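Local atomic coordinates of major capsid protein (Paramecium bursaria Chlorella virus 1, PDB entry 5TIP), a protein that self-assembles as trimers into the large icosahedral capsid of a chlorella virus and carries N-linked glycans. Residues V71-L75 and P87-L92; L92-L97 and V148-F154; A117-M121 and I342-P347. All coordinates share one frame; numbering follows the deposited sequence.

Overall arrangement
The three contacts illustrate how a double jelly-roll capsid protein is packed from inside its first barrel out to its second. Contacts 1 and 2 share L92, have centres 12 Å apart and touch directly: V71 O and V148 N, 2.8 Å apart, probably form a hydrogen bond between neighbouring strands of one sheet. Contact 3 lies about 20 Å from contact 2 and 22 Å from contact 1, centre to centre; there helix 109-119, which lies in the chain between the two segments of contact 2, meets the loop between helix 330-341 and strand 350-354. R120 of contact 3 still packs on P149 and I151 of 148-154. A bound galactose lies about 12 Å from the P87 side chain in contact 1.

Contact 1 (V71-L75 and P87-L92); sequences VEFVL and PAEELL
The F73 ring is met on one face by a methyl and at its edge by another. L91 CD2 stands over the centre of that face in a CH-pi contact, 3.5 Å from the ring centroid and only 11° off the ring normal. At the edge, L92 CD1 lies near the ring plane, 4.0 Å from F73 CZ, so two consecutive leucines hold the phenyl group from two directions. L91 puts CG anti to its backbone N (chi1 -176°), which carries the CD2 branch out from the helix towards the strand. L91 CD2 also meets L75 CD2 at 3.9 Å, the two leucines reaching toward each other tip to tip. This is helix-on-sheet packing within the first jelly roll: helix 87-91 runs at 119° to segment 71-75 of strand 65-76, 9.7 Å away axis to axis. V71, F73 and L75 all direct their side chains at the helix, while E72 forms salt bridges with R145 and with R328 of a second subunit. Towards the beginning of the helix, L75 CD1 packs against P87 CB at 4.4 Å. On the far side of the helix, E89 pairs with R113 and takes hydrogen bonds from Y128 and Y271.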
loop_
_atom_site.group_PDB
_atom_site.type_symbol
_atom_site.label_atom_id
_atom_site.label_comp_id
_atom_site.label_asym_id
_atom_site.label_seq_id
_atom_site.Cartn_x
_atom_site.Cartn_y
_atom_site.Cartn_z
ATOM N N VAL A 71 -8.206 18.472 14.139
ATOM C CA VAL A 71 -8.165 19.925 14.245
ATOM C C VAL A 71 -8.384 20.501 12.853
ATOM O O VAL A 71 -7.609 20.224 11.930
ATOM C CB VAL A 71 -6.835 20.412 14.839
ATOM C CG1 VAL A 71 -6.799 21.934 14.889
ATOM C CG2 VAL A 71 -6.621 19.818 16.224
ATOM N N GLU A 72 -9.439 21.293 12.697
ATOM C CA GLU A 72 -9.755 21.920 11.421
ATOM C C GLU A 72 -9.191 23.333 11.383
ATOM O O GLU A 72 -9.376 24.108 12.327
ATOM C CB GLU A 72 -11.266 21.946 11.183
ATOM C CG GLU A 72 -11.890 20.567 11.030
ATOM C CD GLU A 72 -13.337 20.622 10.577
ATOM O OE1 GLU A 72 -13.831 21.733 10.295
ATOM O OE2 GLU A 72 -13.984 19.554 10.510
ATOM N N PHE A 73 -8.503 23.661 10.292
ATOM C CA PHE A 73 -8.026 25.010 10.033
ATOM C C PHE A 73 -8.584 25.507 8.707
ATOM O O PHE A 73 -8.839 24.724 7.788
ATOM C CB PHE A 73 -6.494 25.091 9.987
ATOM C CG PHE A 73 -5.829 24.937 11.323
ATOM C CD1 PHE A 73 -6.057 25.855 12.335
ATOM C CD2 PHE A 73 -4.939 23.901 11.554
ATOM C CE1 PHE A 73 -5.433 25.725 13.562
ATOM C CE2 PHE A 73 -4.311 23.766 12.778
ATOM C CZ PHE A 73 -4.559 24.679 13.783
ATOM N N VAL A 74 -8.772 26.820 8.620
ATOM C CA VAL A 74 -9.126 27.488 7.375
ATOM C C VAL A 74 -8.069 28.549 7.109
ATOM O O VAL A 74 -7.940 29.511 7.877
ATOM C CB VAL A 74 -10.528 28.110 7.437
ATOM C CG1 VAL A 74 -10.832 28.830 6.142
ATOM C CG2 VAL A 74 -11.572 27.041 7.716
ATOM N N LEU A 75 -7.314 28.374 6.027
ATOM C CA LEU A 75 -6.196 29.246 5.699
ATOM C C LEU A 75 -6.360 29.807 4.294
ATOM O O LEU A 75 -6.988 29.191 3.428
ATOM C CB LEU A 75 -4.858 28.503 5.798
ATOM C CG LEU A 75 -4.536 27.819 7.126
ATOM C CD1 LEU A 75 -3.202 27.095 7.046
ATOM C CD2 LEU A 75 -4.518 28.840 8.241
ATOM N N PRO A 87 1.445 23.662 5.434
ATOM C CA PRO A 87 1.236 24.811 6.330
ATOM C C PRO A 87 0.317 24.501 7.499
ATOM O O PRO A 87 0.546 25.000 8.607
ATOM C CB PRO A 87 0.639 25.872 5.396
ATOM C CG PRO A 87 -0.038 25.086 4.333
ATOM C CD PRO A 87 0.818 23.873 4.117
ATOM N N ALA A 88 -0.718 23.687 7.285
ATOM C CA ALA A 88 -1.610 23.328 8.383
ATOM C C ALA A 88 -0.908 22.456 9.412
ATOM O O ALA A 88 -1.224 22.528 10.605
ATOM C CB ALA A 88 -2.845 22.613 7.843
ATOM N N GLU A 89 0.033 21.621 8.970
ATOM C CA GLU A 89 0.808 20.817 9.907
ATOM C C GLU A 89 1.751 21.688 10.726
ATOM O O GLU A 89 1.874 21.508 11.943
ATOM C CB GLU A 89 1.576 19.740 9.144
ATOM C CG GLU A 89 2.570 18.956 9.973
ATOM C CD GLU A 89 3.469 18.093 9.113
ATOM O OE1 GLU A 89 2.982 17.079 8.570
ATOM O OE2 GLU A 89 4.660 18.438 8.969
ATOM N N GLU A 90 2.422 22.643 10.076
ATOM C CA GLU A 90 3.313 23.542 10.802
ATOM C C GLU A 90 2.543 24.460 11.740
ATOM O O GLU A 90 3.047 24.808 12.814
ATOM C CB GLU A 90 4.140 24.375 9.823
ATOM C CG GLU A 90 5.128 25.304 10.509
ATOM C CD GLU A 90 5.861 26.206 9.541
ATOM O OE1 GLU A 90 5.510 26.210 8.343
ATOM O OE2 GLU A 90 6.789 26.916 9.981
ATOM N N LEU A 91 1.327 24.861 11.355
ATOM C CA LEU A 91 0.547 25.773 12.187
ATOM C C LEU A 91 0.297 25.179 13.567
ATOM O O LEU A 91 0.288 25.902 14.570
ATOM C CB LEU A 91 -0.776 26.110 11.497
ATOM C CG LEU A 91 -1.670 27.136 12.195
ATOM C CD1 LEU A 91 -0.937 28.461 12.331
ATOM C CD2 LEU A 91 -2.965 27.316 11.430
ATOM N N LEU A 92 0.096 23.863 13.637
ATOM C CA LEU A 92 -0.058 23.162 14.910
ATOM C C LEU A 92 1.339 22.911 15.470
ATOM O O LEU A 92 1.910 21.823 15.349
ATOM C CB LEU A 92 -0.836 21.868 14.714
ATOM C CG LEU A 92 -1.594 21.340 15.928
ATOM C CD1 LEU A 92 -2.612 22.371 16.370
ATOM C CD2 LEU A 92 -2.272 20.019 15.606
#

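Contact 2 (L92-L97 and V148-F154); sequences LQDVEL and VPLIFFF
With CG anti to its backbone N (chi1 174°), L97 swings its two methyls towards F153 and F154, while its CB remains above F152, whose own CG, anti to the carbonyl carbon (chi1 -67°), brings the ring up against L97 and V95. L97 CB sits over the centre of the F152 face, 4.1 Å from the ring centroid. V95 O takes the edge of that ring, lying in its plane 3.6 Å from F152 CZ, and V95 CG2 packs on F152 CE2 at 3.8 Å. Farther along, L97 CD2 meets two more aromatics: it touches F154 CE1 in the plane of that ring at 3.6 Å and approaches F153 CE1 obliquely at 3.7 Å. These two phenylalanines also form an edge-to-face pair, with F154 CD1 over the centre of the F153 ring. Such layering of apolar side chains is the interior of a jelly-roll barrel, where strand 92-99 of the four-stranded sheet faces the chain leaving strand 143-149 of the other sheet. Q93 and D94 form a classic beta bulge opposite T177. At the other end of the contact, the L92 and V148 side chains run past each other in opposite directions, L92 CD2 3.7 Å from V148 CG1. Those of L92 and L150 cross at about a right angle. The polar end of E96 forms a salt bridge with R103.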
loop_
_atom_site.group_PDB
_atom_site.type_symbol
_atom_site.label_atom_id
_atom_site.label_comp_id
_atom_site.label_asym_id
_atom_site.label_seq_id
_atom_site.Cartn_x
_atom_site.Cartn_y
_atom_site.Cartn_z
ATOM N N LEU A 92 0.096 23.863 13.637
ATOM C CA LEU A 92 -0.058 23.162 14.910
ATOM C C LEU A 92 1.339 22.911 15.470
ATOM O O LEU A 92 1.910 21.823 15.349
ATOM C CB LEU A 92 -0.836 21.868 14.714
ATOM C CG LEU A 92 -1.594 21.340 15.928
ATOM C CD1 LEU A 92 -2.612 22.371 16.370
ATOM C CD2 LEU A 92 -2.272 20.019 15.606
ATOM N N GLN A 93 1.898 23.950 16.098
ATOM C CA GLN A 93 3.296 23.901 16.521
ATOM C C GLN A 93 3.525 22.812 17.560
ATOM O O GLN A 93 4.497 22.053 17.474
ATOM C CB GLN A 93 3.733 25.262 17.061
ATOM C CG GLN A 93 5.157 25.277 17.587
ATOM C CD GLN A 93 5.638 26.671 17.925
ATOM O OE1 GLN A 93 5.852 27.495 17.037
ATOM N NE2 GLN A 93 5.808 26.943 19.214
ATOM N N ASP A 94 2.648 22.726 18.557
ATOM C CA ASP A 94 2.716 21.631 19.514
ATOM C C ASP A 94 1.337 21.417 20.115
ATOM O O ASP A 94 0.527 22.346 20.194
ATOM C CB ASP A 94 3.759 21.887 20.614
ATOM C CG ASP A 94 3.523 23.183 21.369
ATOM O OD1 ASP A 94 2.569 23.247 22.172
ATOM O OD2 ASP A 94 4.309 24.135 21.171
ATOM N N VAL A 95 1.080 20.181 20.534
ATOM C CA VAL A 95 -0.184 19.803 21.153
ATOM C C VAL A 95 0.119 18.890 22.334
ATOM O O VAL A 95 0.910 17.949 22.214
ATOM C CB VAL A 95 -1.137 19.121 20.148
ATOM C CG1 VAL A 95 -0.420 18.019 19.381
ATOM C CG2 VAL A 95 -2.372 18.582 20.856
ATOM N N GLU A 96 -0.485 19.190 23.481
ATOM C CA GLU A 96 -0.228 18.489 24.731
ATOM C C GLU A 96 -1.504 17.821 25.220
ATOM O O GLU A 96 -2.562 18.456 25.265
ATOM C CB GLU A 96 0.300 19.458 25.793
ATOM C CG GLU A 96 0.605 18.822 27.134
ATOM C CD GLU A 96 1.017 19.847 28.170
ATOM O OE1 GLU A 96 0.986 21.055 27.855
ATOM O OE2 GLU A 96 1.365 19.449 29.300
ATOM N N LEU A 97 -1.403 16.545 25.582
ATOM C CA LEU A 97 -2.519 15.789 26.134
ATOM C C LEU A 97 -2.390 15.735 27.652
ATOM O O LEU A 97 -1.330 15.382 28.177
ATOM C CB LEU A 97 -2.562 14.375 25.555
ATOM C CG LEU A 97 -3.613 13.452 26.175
ATOM C CD1 LEU A 97 -5.014 13.930 25.824
ATOM C CD2 LEU A 97 -3.402 12.014 25.733
ATOM N N VAL A 148 -6.073 18.439 10.466
ATOM C CA VAL A 148 -4.854 17.906 11.067
ATOM C C VAL A 148 -5.265 16.823 12.061
ATOM O O VAL A 148 -5.825 17.151 13.120
ATOM C CB VAL A 148 -4.032 19.005 11.750
ATOM C CG1 VAL A 148 -2.716 18.439 12.255
ATOM C CG2 VAL A 148 -3.786 20.157 10.787
ATOM N N PRO A 149 -5.027 15.543 11.768
ATOM C CA PRO A 149 -5.400 14.483 12.714
ATOM C C PRO A 149 -4.319 14.292 13.771
ATOM O O PRO A 149 -3.129 14.224 13.458
ATOM C CB PRO A 149 -5.534 13.246 11.821
ATOM C CG PRO A 149 -4.560 13.500 10.712
ATOM C CD PRO A 149 -4.518 14.998 10.496
ATOM N N LEU A 150 -4.741 14.205 15.028
ATOM C CA LEU A 150 -3.806 13.954 16.112
ATOM C C LEU A 150 -3.442 12.476 16.150
ATOM O O LEU A 150 -4.212 11.613 15.721
ATOM C CB LEU A 150 -4.399 14.386 17.454
ATOM C CG LEU A 150 -4.747 15.870 17.602
ATOM C CD1 LEU A 150 -5.152 16.187 19.035
ATOM C CD2 LEU A 150 -3.589 16.753 17.158
ATOM N N ILE A 151 -2.248 12.187 16.663
ATOM C CA ILE A 151 -1.728 10.825 16.631
ATOM C C ILE A 151 -1.294 10.387 18.023
ATOM O O ILE A 151 -0.243 9.756 18.188
ATOM C CB ILE A 151 -0.570 10.697 15.624
ATOM C CG1 ILE A 151 0.447 11.824 15.821
ATOM C CG2 ILE A 151 -1.105 10.699 14.200
ATOM C CD1 ILE A 151 1.561 11.836 14.796
ATOM N N PHE A 152 -2.098 10.708 19.034
ATOM C CA PHE A 152 -1.855 10.185 20.369
ATOM C C PHE A 152 -2.276 8.716 20.425
ATOM O O PHE A 152 -2.761 8.145 19.443
ATOM C CB PHE A 152 -2.581 11.032 21.412
ATOM C CG PHE A 152 -2.037 12.428 21.541
ATOM C CD1 PHE A 152 -0.742 12.645 21.981
ATOM C CD2 PHE A 152 -2.820 13.523 21.216
ATOM C CE1 PHE A 152 -0.240 13.928 22.097
ATOM C CE2 PHE A 152 -2.323 14.808 21.330
ATOM C CZ PHE A 152 -1.032 15.010 21.771
ATOM N N PHE A 153 -2.092 8.090 21.591
ATOM C CA PHE A 153 -2.283 6.644 21.685
ATOM C C PHE A 153 -3.728 6.249 21.405
ATOM O O PHE A 153 -3.982 5.225 20.756
ATOM C CB PHE A 153 -1.836 6.133 23.058
ATOM C CG PHE A 153 -2.631 6.685 24.208
ATOM C CD1 PHE A 153 -2.258 7.869 24.820
ATOM C CD2 PHE A 153 -3.742 6.009 24.689
ATOM C CE1 PHE A 153 -2.985 8.374 25.880
ATOM C CE2 PHE A 153 -4.473 6.511 25.747
ATOM C CZ PHE A 153 -4.094 7.694 26.345
ATOM N N PHE A 154 -4.689 7.044 21.869
ATOM C CA PHE A 154 -6.091 6.718 21.646
ATOM C C PHE A 154 -6.602 7.208 20.298
ATOM O O PHE A 154 -7.772 6.974 19.975
ATOM C CB PHE A 154 -6.963 7.286 22.771
ATOM C CG PHE A 154 -6.974 8.786 22.844
ATOM C CD1 PHE A 154 -5.960 9.472 23.490
ATOM C CD2 PHE A 154 -8.016 9.509 22.288
ATOM C CE1 PHE A 154 -5.977 10.851 23.562
ATOM C CE2 PHE A 154 -8.037 10.889 22.358
ATOM C CZ PHE A 154 -7.018 11.560 22.996
#

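Contact 3 (A117-M121 and I342-P347); sequences ALFRM and IGGVTP
A117 begins the contact with its methyl against the proline ring, A117 CB lying 3.7 Å from P347 CG. Its carbonyl faces T346: the CA-H of T346 points at A117 O, and T346 OG1 lies 3.4 Å from the same oxygen, at best a weak hydrogen bond. L118 follows. Its side chain crosses T346 obliquely and packs through CD2 on the CG2 methyl, while L118 O accepts a 2.9 Å hydrogen bond from a water that is also bonded to T346 OG1. That water bridges L118 O and the T346 hydroxyl, and I342 CD1 packs beside the same L118 carbonyl. The F119 and I342 side chains cross at about a right angle, with F119 CE1 3.7 Å from I342 CD1. R120 contributes its backbone: a second water donates to R120 O at 2.7 Å and accepts from V345 N, tying the two segments together a second time, while the guanidinium group makes a cation-pi contact with Y128 and a hydrogen bond to Y339 of a second subunit. M121 closes the walk. Its chain, bent at chi3 (68°), folds M121 CE onto the loop backbone, 3.7 Å from G344 CA and close to I342 CG2. At G344 the lack of a side chain leaves room for this methyl, and the positive phi of G343 suits the turn by which the loop leaves helix 330-341. D123 of a third subunit packs against M121 and V345. The contact thus joins the end of helix 109-119, in the N-terminal jelly roll, to the loop between helix 330-341 and strand 350-354 in the C-terminal one, and V350 and L352 of that strand pack on L118.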
loop_
_atom_site.group_PDB
_atom_site.type_symbol
_atom_site.label_atom_id
_atom_site.label_comp_id
_atom_site.label_asym_id
_atom_site.label_seq_id
_atom_site.Cartn_x
_atom_site.Cartn_y
_atom_site.Cartn_z
ATOM N N ALA A 117 7.061 11.226 7.401
ATOM C CA ALA A 117 8.118 10.759 6.511
ATOM C C ALA A 117 8.457 9.292 6.741
ATOM O O ALA A 117 8.922 8.614 5.819
ATOM C CB ALA A 117 9.369 11.620 6.687
ATOM N N LEU A 118 8.234 8.784 7.951
ATOM C CA LEU A 118 8.623 7.423 8.298
ATOM C C LEU A 118 7.472 6.426 8.260
ATOM O O LEU A 118 7.641 5.321 7.739
ATOM C CB LEU A 118 9.262 7.395 9.691
ATOM C CG LEU A 118 10.732 7.800 9.804
ATOM C CD1 LEU A 118 11.136 7.883 11.262
ATOM C CD2 LEU A 118 11.620 6.813 9.060
ATOM N N PHE A 119 6.306 6.781 8.799
ATOM C CA PHE A 119 5.266 5.800 9.077
ATOM C C PHE A 119 4.013 5.960 8.227
ATOM O O PHE A 119 3.108 5.124 8.325
ATOM C CB PHE A 119 4.907 5.841 10.565
ATOM C CG PHE A 119 6.059 5.493 11.460
ATOM C CD1 PHE A 119 6.457 4.176 11.612
ATOM C CD2 PHE A 119 6.761 6.483 12.128
ATOM C CE1 PHE A 119 7.523 3.850 12.423
ATOM C CE2 PHE A 119 7.829 6.162 12.942
ATOM C CZ PHE A 119 8.212 4.844 13.088
ATOM N N ARG A 120 3.921 7.000 7.411
ATOM C CA ARG A 120 2.891 7.060 6.385
ATOM C C ARG A 120 3.502 6.726 5.032
ATOM O O ARG A 120 4.707 6.873 4.814
ATOM C CB ARG A 120 2.217 8.432 6.348
ATOM C CG ARG A 120 1.175 8.621 7.439
ATOM C CD ARG A 120 0.214 9.753 7.111
ATOM N NE ARG A 120 -0.595 10.126 8.267
ATOM C CZ ARG A 120 -0.207 10.990 9.199
ATOM N NH1 ARG A 120 0.979 11.573 9.109
ATOM N NH2 ARG A 120 -1.003 11.270 10.220
ATOM N N MET A 121 2.653 6.264 4.119
ATOM C CA MET A 121 3.136 5.815 2.824
ATOM C C MET A 121 1.982 5.781 1.837
ATOM O O MET A 121 0.809 5.766 2.220
ATOM C CB MET A 121 3.782 4.429 2.917
ATOM C CG MET A 121 2.804 3.331 3.305
ATOM S SD MET A 121 3.580 1.723 3.561
ATOM C CE MET A 121 4.538 2.036 5.040
ATOM N N ILE A 342 9.445 -1.181 8.320
ATOM C CA ILE A 342 8.280 -0.366 7.995
ATOM C C ILE A 342 7.649 -0.793 6.674
ATOM O O ILE A 342 6.454 -1.099 6.615
ATOM C CB ILE A 342 8.635 1.139 7.967
ATOM C CG1 ILE A 342 9.113 1.604 9.344
ATOM C CG2 ILE A 342 7.436 1.959 7.521
ATOM C CD1 ILE A 342 9.516 3.063 9.388
ATOM N N GLY A 343 8.437 -0.819 5.604
ATOM C CA GLY A 343 7.927 -1.212 4.307
ATOM C C GLY A 343 7.373 -0.087 3.468
ATOM O O GLY A 343 6.468 -0.319 2.657
ATOM N N GLY A 344 7.878 1.131 3.638
ATOM C CA GLY A 344 7.484 2.248 2.801
ATOM C C GLY A 344 8.685 2.863 2.114
ATOM O O GLY A 344 9.574 2.144 1.651
ATOM N N VAL A 345 8.727 4.190 2.041
ATOM C CA VAL A 345 9.895 4.908 1.544
ATOM C C VAL A 345 10.053 6.177 2.371
ATOM O O VAL A 345 9.070 6.872 2.652
ATOM C CB VAL A 345 9.801 5.223 0.035
ATOM C CG1 VAL A 345 8.699 6.229 -0.262
ATOM C CG2 VAL A 345 11.140 5.721 -0.486
ATOM N N THR A 346 11.280 6.457 2.795
ATOM C CA THR A 346 11.560 7.581 3.664
ATOM C C THR A 346 12.439 8.586 2.935
ATOM O O THR A 346 13.490 8.205 2.398
ATOM C CB THR A 346 12.253 7.119 4.955
ATOM O OG1 THR A 346 11.359 6.286 5.703
ATOM C CG2 THR A 346 12.648 8.313 5.806
ATOM N N PRO A 347 12.053 9.859 2.886
ATOM C CA PRO A 347 12.890 10.854 2.208
ATOM C C PRO A 347 14.233 11.012 2.904
ATOM O O PRO A 347 14.377 10.738 4.098
ATOM C CB PRO A 347 12.057 12.138 2.296
ATOM C CG PRO A 347 11.149 11.918 3.463
ATOM C CD PRO A 347 10.830 10.455 3.450
HETATM O O HOH W 1 9.560 4.245 5.908
HETATM O O HOH W 2 6.781 5.191 4.319
#